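Local coordinates for Lmo2470 protein (Listeria monocytogenes EGD-e, PDB 5HL3) that is a leucine-rich-repeat internalin that interacts with afadin, facilitates crossing of the basement membrane and binds calcium ions, at residues D43-D46 against A47-G50; E251-S254 against N255-D258; N133-I136 against G137-D141; L51-T55 against S56-N60. All coordinates share one frame; numbering follows the deposited sequence.

Contact 1 of 4, residues D43-D46 against A47-G50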
ATOM      1  N   ASP A  43     -41.175   5.458   8.346  1.00 12.14           N
ATOM      2  CA  ASP A  43     -40.503   6.240   9.402  1.00 12.33           C
ATOM      3  C   ASP A  43     -39.380   5.434  10.048  1.00 12.22           C
ATOM      4  O   ASP A  43     -38.330   5.991  10.386  1.00 12.34           O
ATOM      5  CB  ASP A  43     -41.487   6.675  10.492  1.00 12.63           C
ATOM      6  CG  ASP A  43     -42.198   8.001  10.198  1.00 12.91           C
ATOM      7  OD1 ASP A  43     -42.124   8.544   9.073  1.00 13.48           O
ATOM      8  OD2 ASP A  43     -42.838   8.540  11.144  1.00 13.31           O
ATOM      9  N   ASP A  44     -39.557   4.123  10.223  1.00 12.06           N
ATOM     10  CA  ASP A  44     -38.506   3.306  10.823  1.00 12.01           C
ATOM     11  C   ASP A  44     -37.263   3.273   9.920  1.00 11.81           C
ATOM     12  O   ASP A  44     -36.133   3.336  10.396  1.00 11.88           O
ATOM     13  CB  ASP A  44     -39.007   1.889  11.071  1.00 11.96           C
ATOM     14  CG  ASP A  44     -40.076   1.793  12.131  1.00 12.25           C
ATOM     15  OD1 ASP A  44     -39.981   2.460  13.179  1.00 12.80           O
ATOM     16  OD2 ASP A  44     -41.029   1.049  11.920  1.00 12.27           O
ATOM     17  N   LEU A  45     -37.483   3.163   8.623  1.00 11.65           N
ATOM     18  CA  LEU A  45     -36.383   3.190   7.643  1.00 11.55           C
ATOM     19  C   LEU A  45     -35.707   4.566   7.627  1.00 11.75           C
ATOM     20  O   LEU A  45     -34.456   4.678   7.579  1.00 11.78           O
ATOM     21  CB  LEU A  45     -36.861   2.786   6.253  1.00 11.48           C
ATOM     22  CG  LEU A  45     -37.346   1.356   6.091  1.00 11.39           C
ATOM     23  CD1 LEU A  45     -38.025   1.218   4.744  1.00 11.46           C
ATOM     24  CD2 LEU A  45     -36.232   0.302   6.268  1.00 11.29           C
ATOM     25  N   ASP A  46     -36.512   5.627   7.669  1.00 11.94           N
ATOM     26  CA  ASP A  46     -35.963   6.986   7.629  1.00 12.25           C
ATOM     27  C   ASP A  46     -35.082   7.308   8.830  1.00 12.45           C
ATOM     28  O   ASP A  46     -34.169   8.137   8.718  1.00 12.71           O
ATOM     29  CB  ASP A  46     -37.093   8.019   7.540  1.00 12.49           C
ATOM     30  CG  ASP A  46     -37.826   8.013   6.218  1.00 12.45           C
ATOM     31  OD1 ASP A  46     -37.402   7.377   5.235  1.00 12.31           O
ATOM     32  OD2 ASP A  46     -38.889   8.649   6.151  1.00 12.63           O
ATOM     33  N   ALA A  47     -35.317   6.631   9.958  1.00 12.42           N
ATOM     34  CA  ALA A  47     -34.461   6.831  11.131  1.00 12.70           C
ATOM     35  C   ALA A  47     -33.036   6.266  10.968  1.00 12.61           C
ATOM     36  O   ALA A  47     -32.171   6.570  11.783  1.00 12.92           O
ATOM     37  CB  ALA A  47     -35.136   6.223  12.344  1.00 12.80           C
ATOM     38  N   LEU A  48     -32.805   5.424   9.958  1.00 12.25           N
ATOM     39  CA  LEU A  48     -31.475   4.845   9.735  1.00 12.19           C
ATOM     40  C   LEU A  48     -30.539   5.798   9.017  1.00 12.39           C
ATOM     41  O   LEU A  48     -30.886   6.391   7.976  1.00 12.41           O
ATOM     42  CB  LEU A  48     -31.624   3.595   8.890  1.00 11.83           C
ATOM     43  CG  LEU A  48     -32.486   2.484   9.485  1.00 11.69           C
ATOM     44  CD1 LEU A  48     -32.664   1.412   8.445  1.00 11.45           C
ATOM     45  CD2 LEU A  48     -31.832   1.937  10.769  1.00 11.86           C
ATOM     46  N   THR A  49     -29.351   5.969   9.579  1.00 12.64           N
ATOM     47  CA  THR A  49     -28.295   6.725   8.911  1.00 12.90           C
ATOM     48  C   THR A  49     -27.106   5.844   8.529  1.00 12.77           C
ATOM     49  O   THR A  49     -26.195   6.301   7.839  1.00 12.99           O
ATOM     50  CB  THR A  49     -27.818   7.911   9.752  1.00 13.46           C
ATOM     51  OG1 THR A  49     -27.356   7.433  11.041  1.00 13.82           O
ATOM     52  CG2 THR A  49     -28.897   8.927   9.914  1.00 13.67           C
ATOM     53  N   GLY A  50     -27.130   4.593   8.959  1.00 12.50           N
ATOM     54  CA  GLY A  50     -26.088   3.614   8.616  1.00 12.39           C
ATOM     55  C   GLY A  50     -26.655   2.230   8.621  1.00 12.05           C
ATOM     56  O   GLY A  50     -27.684   1.983   9.276  1.00 11.96           O
TER
HETATM   57  O   HOH W   1     -32.615   6.000   5.788  1.00  9.63           O

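Contact 2 of 4, residues E251-S254 against N255-D258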
ATOM      1  N   GLU A 251      22.313   4.834  -4.031  1.00 11.98           N
ATOM      2  CA  GLU A 251      22.320   6.293  -4.017  1.00 12.57           C
ATOM      3  C   GLU A 251      20.881   6.735  -3.864  1.00 12.15           C
ATOM      4  O   GLU A 251      19.985   6.134  -4.458  1.00 11.97           O
ATOM      5  CB  GLU A 251      22.925   6.887  -5.311  1.00 13.90           C
ATOM      6  CG  GLU A 251      23.129   8.403  -5.276  1.00 15.29           C
ATOM      7  CD  GLU A 251      23.778   8.959  -6.508  1.00 17.16           C
ATOM      8  OE1 GLU A 251      23.339   8.582  -7.624  1.00 19.38           O
ATOM      9  OE2 GLU A 251      24.704   9.807  -6.367  1.00 19.13           O
ATOM     10  N   LEU A 252      20.659   7.777  -3.076  1.00 12.18           N
ATOM     11  CA  LEU A 252      19.311   8.337  -2.868  1.00 12.11           C
ATOM     12  C   LEU A 252      19.079   9.506  -3.827  1.00 12.58           C
ATOM     13  O   LEU A 252      20.025  10.196  -4.237  1.00 13.02           O
ATOM     14  CB  LEU A 252      19.164   8.836  -1.442  1.00 12.07           C
ATOM     15  CG  LEU A 252      19.401   7.755  -0.375  1.00 11.76           C
ATOM     16  CD1 LEU A 252      19.505   8.361   1.031  1.00 11.91           C
ATOM     17  CD2 LEU A 252      18.339   6.682  -0.461  1.00 11.44           C
ATOM     18  N   PRO A 253      17.809   9.797  -4.145  1.00 12.60           N
ATOM     19  CA  PRO A 253      17.515  10.907  -5.063  1.00 13.16           C
ATOM     20  C   PRO A 253      17.788  12.255  -4.419  1.00 13.55           C
ATOM     21  O   PRO A 253      17.098  12.669  -3.473  1.00 13.44           O
ATOM     22  CB  PRO A 253      16.027  10.708  -5.406  1.00 13.09           C
ATOM     23  CG  PRO A 253      15.485   9.905  -4.282  1.00 12.53           C
ATOM     24  CD  PRO A 253      16.607   9.000  -3.848  1.00 12.22           C
ATOM     25  N   SER A 254      18.748  12.960  -4.982  1.00 14.11           N
ATOM     26  CA  SER A 254      19.262  14.167  -4.366  1.00 14.61           C
ATOM     27  C   SER A 254      18.262  15.313  -4.247  1.00 15.01           C
ATOM     28  O   SER A 254      18.337  16.106  -3.298  1.00 15.23           O
ATOM     29  CB  SER A 254      20.536  14.647  -5.085  1.00 15.27           C
ATOM     30  OG  SER A 254      20.270  15.108  -6.408  1.00 15.86           O
ATOM     31  N   ASN A 255      17.321  15.420  -5.179  1.00 15.19           N
ATOM     32  CA  ASN A 255      16.372  16.539  -5.154  1.00 15.69           C
ATOM     33  C   ASN A 255      15.435  16.556  -3.961  1.00 15.28           C
ATOM     34  O   ASN A 255      14.938  17.597  -3.588  1.00 15.74           O
ATOM     35  CB  ASN A 255      15.506  16.571  -6.421  1.00 16.05           C
ATOM     36  CG  ASN A 255      16.300  16.845  -7.667  1.00 16.75           C
ATOM     37  OD1 ASN A 255      17.421  17.389  -7.627  1.00 17.28           O
ATOM     38  ND2 ASN A 255      15.715  16.509  -8.805  1.00 16.99           N
ATOM     39  N   VAL A 256      15.233  15.390  -3.361  1.00 14.51           N
ATOM     40  CA  VAL A 256      14.285  15.227  -2.266  1.00 14.15           C
ATOM     41  C   VAL A 256      14.933  14.595  -1.045  1.00 13.70           C
ATOM     42  O   VAL A 256      14.247  14.059  -0.176  1.00 13.34           O
ATOM     43  CB  VAL A 256      13.069  14.395  -2.751  1.00 13.83           C
ATOM     44  CG1 VAL A 256      12.295  15.153  -3.817  1.00 14.42           C
ATOM     45  CG2 VAL A 256      13.483  13.011  -3.236  1.00 13.35           C
ATOM     46  N   LEU A 257      16.248  14.698  -0.940  1.00 13.85           N
ATOM     47  CA  LEU A 257      16.970  14.043   0.160  1.00 13.53           C
ATOM     48  C   LEU A 257      16.478  14.471   1.541  1.00 13.60           C
ATOM     49  O   LEU A 257      16.429  13.659   2.472  1.00 13.26           O
ATOM     50  CB  LEU A 257      18.490  14.292  -0.004  1.00 13.87           C
ATOM     51  CG  LEU A 257      19.401  13.598   1.026  1.00 13.67           C
ATOM     52  CD1 LEU A 257      19.185  12.111   1.189  1.00 13.02           C
ATOM     53  CD2 LEU A 257      20.859  13.947   0.697  1.00 14.14           C
ATOM     54  N   ASP A 258      16.053  15.725   1.672  1.00 14.15           N
ATOM     55  CA  ASP A 258      15.548  16.224   2.956  1.00 14.67           C
ATOM     56  C   ASP A 258      14.204  15.650   3.403  1.00 14.04           C
ATOM     57  O   ASP A 258      13.761  15.927   4.488  1.00 14.35           O
ATOM     58  CB  ASP A 258      15.509  17.767   3.002  1.00 16.14           C
ATOM     59  CG  ASP A 258      14.629  18.397   1.916  1.00 17.26           C
ATOM     60  OD1 ASP A 258      14.205  17.681   0.973  1.00 18.19           O
ATOM     61  OD2 ASP A 258      14.450  19.667   1.965  1.00 20.00           O
TER
HETATM   62  O   HOH W   2      19.746  17.895  -6.194  1.00 31.18           O

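Contact 3 of 4, residues N133-I136 against G137-D141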
ATOM      1  N   ASN A 133      -8.974  -8.152   1.169  1.00 11.91           N
ATOM      2  CA  ASN A 133      -9.778  -9.054   0.358  1.00 12.08           C
ATOM      3  C   ASN A 133      -9.216  -9.140  -1.057  1.00 12.12           C
ATOM      4  O   ASN A 133      -8.776  -8.135  -1.622  1.00 11.96           O
ATOM      5  CB  ASN A 133     -11.210  -8.539   0.389  1.00 12.04           C
ATOM      6  CG  ASN A 133     -11.765  -8.509   1.806  1.00 12.04           C
ATOM      7  OD1 ASN A 133     -11.944  -9.548   2.413  1.00 12.23           O
ATOM      8  ND2 ASN A 133     -11.994  -7.315   2.351  1.00 11.87           N
ATOM      9  N   ASN A 134      -9.190 -10.341  -1.599  1.00 12.37           N
ATOM     10  CA  ASN A 134      -8.632 -10.526  -2.939  1.00 12.85           C
ATOM     11  C   ASN A 134      -9.555  -9.882  -3.978  1.00 12.56           C
ATOM     12  O   ASN A 134     -10.723 -10.267  -4.109  1.00 12.82           O
ATOM     13  CB  ASN A 134      -8.534 -12.032  -3.233  1.00 13.93           C
ATOM     14  CG  ASN A 134      -8.067 -12.306  -4.631  1.00 15.22           C
ATOM     15  OD1 ASN A 134      -7.106 -11.729  -5.071  1.00 17.08           O
ATOM     16  ND2 ASN A 134      -8.801 -13.123  -5.362  1.00 16.44           N
ATOM     17  N   LEU A 135      -9.049  -8.930  -4.735  1.00 12.31           N
ATOM     18  CA  LEU A 135      -9.854  -8.282  -5.763  1.00 12.32           C
ATOM     19  C   LEU A 135     -10.142  -9.257  -6.914  1.00 12.63           C
ATOM     20  O   LEU A 135      -9.246  -9.935  -7.401  1.00 12.79           O
ATOM     21  CB  LEU A 135      -9.168  -7.031  -6.307  1.00 12.15           C
ATOM     22  CG  LEU A 135      -9.981  -6.223  -7.306  1.00 12.18           C
ATOM     23  CD1 LEU A 135     -11.097  -5.523  -6.592  1.00 12.05           C
ATOM     24  CD2 LEU A 135      -9.103  -5.224  -8.032  1.00 12.11           C
ATOM     25  N   ILE A 136     -11.414  -9.334  -7.328  1.00 12.75           N
ATOM     26  CA  ILE A 136     -11.817 -10.069  -8.512  1.00 13.07           C
ATOM     27  C   ILE A 136     -11.790  -9.079  -9.676  1.00 13.06           C
ATOM     28  O   ILE A 136     -12.473  -8.060  -9.630  1.00 13.15           O
ATOM     29  CB  ILE A 136     -13.238 -10.592  -8.344  1.00 13.23           C
ATOM     30  CG1 ILE A 136     -13.351 -11.521  -7.149  1.00 13.27           C
ATOM     31  CG2 ILE A 136     -13.665 -11.339  -9.612  1.00 13.61           C
ATOM     32  CD1 ILE A 136     -14.790 -11.800  -6.782  1.00 13.37           C
ATOM     33  N   GLY A 137     -10.967  -9.348 -10.677  1.00 13.30           N
ATOM     34  CA  GLY A 137     -10.870  -8.456 -11.834  1.00 13.42           C
ATOM     35  C   GLY A 137     -10.024  -7.227 -11.571  1.00 13.20           C
ATOM     36  O   GLY A 137      -9.007  -7.291 -10.892  1.00 13.34           O
ATOM     37  N   SER A 138     -10.408  -6.118 -12.186  1.00 13.29           N
ATOM     38  CA  SER A 138      -9.646  -4.861 -12.129  1.00 13.11           C
ATOM     39  C   SER A 138     -10.382  -3.786 -11.360  1.00 12.68           C
ATOM     40  O   SER A 138     -11.583  -3.879 -11.109  1.00 12.76           O
ATOM     41  CB  SER A 138      -9.388  -4.345 -13.550  1.00 13.53           C
ATOM     42  OG  SER A 138      -8.591  -5.243 -14.282  1.00 14.21           O
ATOM     43  N   ILE A 139      -9.647  -2.778 -10.939  1.00 12.32           N
ATOM     44  CA  ILE A 139     -10.255  -1.580 -10.378  1.00 12.16           C
ATOM     45  C   ILE A 139     -10.809  -0.804 -11.575  1.00 12.35           C
ATOM     46  O   ILE A 139     -10.056  -0.506 -12.507  1.00 12.47           O
ATOM     47  CB  ILE A 139      -9.224  -0.665  -9.658  1.00 11.98           C
ATOM     48  CG1 ILE A 139      -8.490  -1.439  -8.548  1.00 12.00           C
ATOM     49  CG2 ILE A 139      -9.902   0.604  -9.085  1.00 11.89           C
ATOM     50  CD1 ILE A 139      -7.311  -0.679  -7.971  1.00 12.05           C
ATOM     51  N   PRO A 140     -12.113  -0.469 -11.575  1.00 12.42           N
ATOM     52  CA  PRO A 140     -12.654   0.295 -12.721  1.00 12.65           C
ATOM     53  C   PRO A 140     -12.110   1.712 -12.805  1.00 12.58           C
ATOM     54  O   PRO A 140     -11.730   2.311 -11.775  1.00 12.35           O
ATOM     55  CB  PRO A 140     -14.168   0.349 -12.447  1.00 12.71           C
ATOM     56  CG  PRO A 140     -14.366  -0.090 -11.087  1.00 12.49           C
ATOM     57  CD  PRO A 140     -13.147  -0.777 -10.565  1.00 12.33           C
ATOM     58  N   ASP A 141     -12.077   2.265 -14.030  1.00 12.83           N
ATOM     59  CA  ASP A 141     -11.800   3.685 -14.206  1.00 12.85           C
ATOM     60  C   ASP A 141     -13.169   4.362 -13.928  1.00 12.92           C
ATOM     61  O   ASP A 141     -13.946   4.606 -14.826  1.00 13.20           O
ATOM     62  CB  ASP A 141     -11.272   3.959 -15.611  1.00 13.14           C
ATOM     63  CG  ASP A 141     -10.820   5.391 -15.808  1.00 13.19           C
ATOM     64  OD1 ASP A 141     -10.648   6.128 -14.818  1.00 12.98           O
ATOM     65  OD2 ASP A 141     -10.656   5.781 -16.993  1.00 14.05           O
TER
HETATM   66  O   HOH W   3      -7.720  -9.358  -9.658  1.00 15.29           O
HETATM   67  O   HOH W   4     -13.385  -5.476  -9.575  1.00 12.68           O

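Contact 4 of 4, residues L51-T55 against S56-N60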
ATOM      1  N   LEU A  51     -26.049   1.350   7.826  1.00 11.92           N
ATOM      2  CA  LEU A  51     -26.415  -0.044   7.782  1.00 11.70           C
ATOM      3  C   LEU A  51     -25.173  -0.879   8.043  1.00 11.80           C
ATOM      4  O   LEU A  51     -24.141  -0.710   7.368  1.00 11.91           O
ATOM      5  CB  LEU A  51     -26.974  -0.444   6.424  1.00 11.54           C
ATOM      6  CG  LEU A  51     -28.247   0.274   5.986  1.00 11.48           C
ATOM      7  CD1 LEU A  51     -28.545  -0.057   4.554  1.00 11.46           C
ATOM      8  CD2 LEU A  51     -29.405  -0.059   6.901  1.00 11.38           C
ATOM      9  N   GLY A  52     -25.276  -1.786   9.004  1.00 11.84           N
ATOM     10  CA  GLY A  52     -24.218  -2.759   9.286  1.00 11.97           C
ATOM     11  C   GLY A  52     -24.670  -4.156   8.909  1.00 11.86           C
ATOM     12  O   GLY A  52     -25.840  -4.504   9.081  1.00 11.78           O
ATOM     13  N   PHE A  53     -23.735  -4.976   8.424  1.00 11.94           N
ATOM     14  CA  PHE A  53     -24.007  -6.364   8.070  1.00 11.97           C
ATOM     15  C   PHE A  53     -22.969  -7.266   8.691  1.00 12.23           C
ATOM     16  O   PHE A  53     -21.784  -6.936   8.722  1.00 12.35           O
ATOM     17  CB  PHE A  53     -24.094  -6.539   6.545  1.00 11.88           C
ATOM     18  CG  PHE A  53     -25.215  -5.743   5.953  1.00 11.70           C
ATOM     19  CD1 PHE A  53     -26.519  -6.156   6.111  1.00 11.64           C
ATOM     20  CD2 PHE A  53     -24.992  -4.507   5.362  1.00 11.65           C
ATOM     21  CE1 PHE A  53     -27.591  -5.377   5.663  1.00 11.50           C
ATOM     22  CE2 PHE A  53     -26.065  -3.726   4.921  1.00 11.54           C
ATOM     23  CZ  PHE A  53     -27.357  -4.167   5.081  1.00 11.45           C
ATOM     24  N   GLU A  54     -23.415  -8.386   9.224  1.00 12.39           N
ATOM     25  CA  GLU A  54     -22.499  -9.301   9.932  1.00 12.74           C
ATOM     26  C   GLU A  54     -22.860 -10.765   9.830  1.00 12.97           C
ATOM     27  O   GLU A  54     -22.104 -11.602  10.304  1.00 13.31           O
ATOM     28  CB  GLU A  54     -22.415  -8.897  11.397  1.00 12.97           C
ATOM     29  CG  GLU A  54     -23.743  -9.075  12.118  1.00 13.29           C
ATOM     30  CD  GLU A  54     -23.708  -8.844  13.625  1.00 14.06           C
ATOM     31  OE1 GLU A  54     -22.684  -8.329  14.125  1.00 14.68           O
ATOM     32  OE2 GLU A  54     -24.743  -9.182  14.254  1.00 15.22           O
ATOM     33  N   THR A  55     -23.969 -11.107   9.189  1.00 12.86           N
ATOM     34  CA  THR A  55     -24.394 -12.524   9.086  1.00 13.19           C
ATOM     35  C   THR A  55     -23.834 -13.075   7.779  1.00 13.25           C
ATOM     36  O   THR A  55     -24.168 -12.602   6.677  1.00 13.03           O
ATOM     37  CB  THR A  55     -25.915 -12.667   9.213  1.00 13.19           C
ATOM     38  OG1 THR A  55     -26.294 -12.178  10.513  1.00 13.24           O
ATOM     39  CG2 THR A  55     -26.347 -14.118   9.139  1.00 13.65           C
ATOM     40  N   SER A  56     -23.014 -14.114   7.916  1.00 13.63           N
ATOM     41  CA  SER A  56     -22.222 -14.618   6.774  1.00 13.78           C
ATOM     42  C   SER A  56     -22.963 -15.494   5.774  1.00 14.03           C
ATOM     43  O   SER A  56     -22.360 -15.917   4.785  1.00 14.24           O
ATOM     44  CB  SER A  56     -20.951 -15.292   7.278  1.00 14.13           C
ATOM     45  OG  SER A  56     -20.054 -14.312   7.789  1.00 13.93           O
ATOM     46  N   THR A  57     -24.250 -15.739   5.993  1.00 14.08           N
ATOM     47  CA  THR A  57     -25.069 -16.439   5.014  1.00 14.36           C
ATOM     48  C   THR A  57     -25.636 -15.502   3.955  1.00 14.04           C
ATOM     49  O   THR A  57     -26.242 -15.967   3.010  1.00 14.32           O
ATOM     50  CB  THR A  57     -26.253 -17.157   5.692  1.00 14.66           C
ATOM     51  OG1 THR A  57     -27.026 -16.195   6.414  1.00 14.26           O
ATOM     52  CG2 THR A  57     -25.767 -18.270   6.619  1.00 15.18           C
ATOM     53  N   ILE A  58     -25.462 -14.189   4.115  1.00 13.54           N
ATOM     54  CA  ILE A  58     -25.918 -13.253   3.087  1.00 13.31           C
ATOM     55  C   ILE A  58     -25.073 -13.469   1.824  1.00 13.57           C
ATOM     56  O   ILE A  58     -23.861 -13.616   1.920  1.00 13.64           O
ATOM     57  CB  ILE A  58     -25.817 -11.789   3.596  1.00 12.83           C
ATOM     58  CG1 ILE A  58     -26.803 -11.587   4.772  1.00 12.67           C
ATOM     59  CG2 ILE A  58     -26.122 -10.813   2.461  1.00 12.69           C
ATOM     60  CD1 ILE A  58     -26.633 -10.281   5.489  1.00 12.32           C
ATOM     61  N   THR A  59     -25.706 -13.483   0.653  1.00 13.78           N
ATOM     62  CA  THR A  59     -25.021 -13.678  -0.623  1.00 14.15           C
ATOM     63  C   THR A  59     -25.223 -12.462  -1.501  1.00 14.00           C
ATOM     64  O   THR A  59     -25.938 -11.525  -1.120  1.00 13.62           O
ATOM     65  CB  THR A  59     -25.649 -14.878  -1.381  1.00 14.77           C
ATOM     66  OG1 THR A  59     -26.989 -14.535  -1.778  1.00 14.77           O
ATOM     67  CG2 THR A  59     -25.668 -16.120  -0.501  1.00 15.02           C
ATOM     68  N   ASN A  60     -24.604 -12.445  -2.672  1.00 14.38           N
ATOM     69  CA  ASN A  60     -24.861 -11.341  -3.604  1.00 14.40           C
ATOM     70  C   ASN A  60     -26.340 -11.176  -3.885  1.00 14.45           C
ATOM     71  O   ASN A  60     -26.861 -10.061  -3.925  1.00 14.22           O
ATOM     72  CB  ASN A  60     -24.155 -11.548  -4.927  1.00 15.01           C
ATOM     73  CG  ASN A  60     -22.650 -11.439  -4.820  1.00 15.02           C
ATOM     74  OD1 ASN A  60     -22.125 -11.043  -3.793  1.00 14.56           O
ATOM     75  ND2 ASN A  60     -21.967 -11.742  -5.893  1.00 15.61           N
TER
HETATM   76  O   HOH W   5     -20.483 -14.190  10.385  1.00 20.14           O
HETATM   77  O   HOH W   6     -22.074 -12.670   3.909  1.00 11.04           O

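Contact 1 of 4, residues D43-D46 against A47-G50
Ala47 is the first residue past the end of helix 42-46, and its amide N still reaches back into the last helical turn. Its N lies 3.1 Å from Asp43 O, a bent bond with 139° at the hydrogen, and 3.4 Å from Asp44 O, a weak second partner. As the chain leaves the helix, the pattern tightens to a span of three residues: Leu48 N donates to Leu45 O at 3.0 Å, approaching well above the carbonyl plane rather than on a lone pair. The small methyl of Ala47 suits this exposed exit, CB resting 3.6 Å from Asp44 O.

Leu48 lies over the same end. With CG beside its backbone N (chi1 -60°), its CB and CG pack against the tip of the Leu45 carbonyl, CG 3.5 Å from Leu45 O, and CD1 meets Leu45 CD2 at 4.3 Å. Both leucines are buried, and they carry the helix end into the N-terminal cap of the internalin, Leu45 packing on Leu10, Ala69 and Phe71, and Leu48 on Leu31. From here the chain leads through Thr49 into strand 50-53, the edge strand of the parallel repeat sheet. Asp46 keeps its carboxylate away from Ala47 and Leu48; OD1 accepts from Asn72 and Gln42, while its backbone O takes a bond from Asn73, known to bind calcium in this protein though no ion is bound to it here. A water can donate to Leu45 O and to Leu48 O, 2.8 Å from the latter.

Contact 2 of 4, residues E251-S254 against N255-D258
Ser254 and Asn255 share a water that joins their neighbouring side chains: it lies 2.8 Å from Ser254 OG and donates to Asn255 OD1. Short polar side chains suit this exposed corner, and both are tied to the loop at Asn232 and Tyr233 as well. Asn232 bonds to Ser254 OG through its ND2 and receives Asn255 N on its OD1, while Asn255 ND2 donates to Tyr233 O. Ser254 OG stands between its own backbone N and carbonyl carbon (chi1 68°), where it bonds to both the water and Asn232 ND2.

The backbone bonds inside the turn are weak but fairly straight. Val256 N donates to Pro253 O at 3.3 Å and Leu257 N to Ser254 O at 3.5 Å, each spanning three residues.

The inward-facing packing is apolar. Pro253, whose fixed ring suits the entry to a tight turn, sets CG 3.8 Å from Val256 CG2, the two side chains slanting across one another. Leu257 has CG anti to its backbone N (chi1 -176°), which carries CD1 to 3.8 Å from Leu252 CD1; these leucines meet at about a right angle. Leu252 also packs on Ile286 and Met290 of helix 285-292.

Successive bonds three residues apart mark this as 3-10 turning, as on the side of internalin leucine-rich repeats that faces away from the sheet strands, here in the last repeat connection before strand 260-261.

Contact 3 of 4, residues N133-I136 against G137-D141
Leu135 reaches forward along its own chain to meet Gly137 and Ile139. A chi1 of -175° sets its branch beside the carbonyl carbon, on the side toward which the chain itself continues, and a chi2 of 72° turns CD2 to Gly137 O. CD2 does the touching: it lies 3.5 Å from Gly137 O and 3.9 Å from Ile139 CG1. Ile139 brings that CG1 up by keeping it beside its own backbone N, and the two buried branched side chains close over the inner side of the bend.

Ile136, between them in sequence, faces outward and is exposed. Its CG1 stands beside the backbone N, while CG2 is anti to that N and beside the carbonyl carbon, 3.5 Å from Gly137 N. Gly137 then turns the chain with a positive phi of 79°, a conformation that glycine adopts readily because it lacks a CB.

Waters rather than direct bonds link the carbonyls across the bend. One donates to Leu135 O and Gly137 O, 2.7 Å from the latter; a second donates to Ile136 O and Ser138 O. Ile139 also exchanges a backbone bond with Glu162, which belongs to a calcium site together with Leu157.

Asn133, whose ND2 donates to Met130 O and Ala104 O, and Leu135 two positions on fit the N-x-L of a leucine-rich repeat: the asparagine ladder binds one coil to the last, and Leu135 is the inward leucine, in short strand 134-135, after the chain has left strand 127-129 of the main sheet.

Contact 4 of 4, residues L51-T55 against S56-N60
Thr55 and Ile58 are the two ends of a type I beta turn that takes the chain from strand 50-53 toward helix 60-63. Ile58 N donates to Thr55 O at 3.3 Å; the bond is nearly straight at the hydrogen (167°), but the donor stands 41° out of the carbonyl plane. The side chain of Ile58 folds back over the same oxygen, CG1 coming within 3.4 Å of Thr55 O.

Threonine suits the first position of the turn because its branches divide the work. CG2, anti to the backbone N, lies alongside the Thr57 side chain, 3.5 Å from OG1, and the two point the same way. OG1 turns instead to helix 21-30, bonded to Asp26 OD1 and Lys25 NZ; Asp26 OD2 also accepts from Glu54 N. The turn thus joins the edge strand of the parallel repeat sheet to the helical N-terminal cap of the internalin.

On the buried side Phe53 and Ile58 meet at about a right angle, CD1 of the ring being 4.2 Å from Ile58 CD1. Met63 packs on both, and Leu23 and Leu66 add to the apolar surroundings of Phe53. On the exposed side a water bridges Glu54 O and Ser56 OG, 2.6 Å from the hydroxyl. Thr59, at the N-cap of helix 60-63, turns its side chain onward to a helix amide.

How the contacts relate
Contacts 1 and 4 adjoin and stand at the two ends of strand 50-53, one where helix 42-46 runs out, the other where the strand leads into a turn; their centres are 18 Å apart. Contact 3 lies further along the solenoid and contact 2 beyond the chain's centre, in the last repeat connection, 54 Å between centres from contact 1. All four pair buried apolar side chains with exposed residues, polar in contact 2 but including Ala47 in contact 1 and Ile136 in contact 3. Contact 3 has waters but no direct bond between its segments; in the others water adds to backbone bonds, weak in contact 2. An aromatic ring enters only in contact 4.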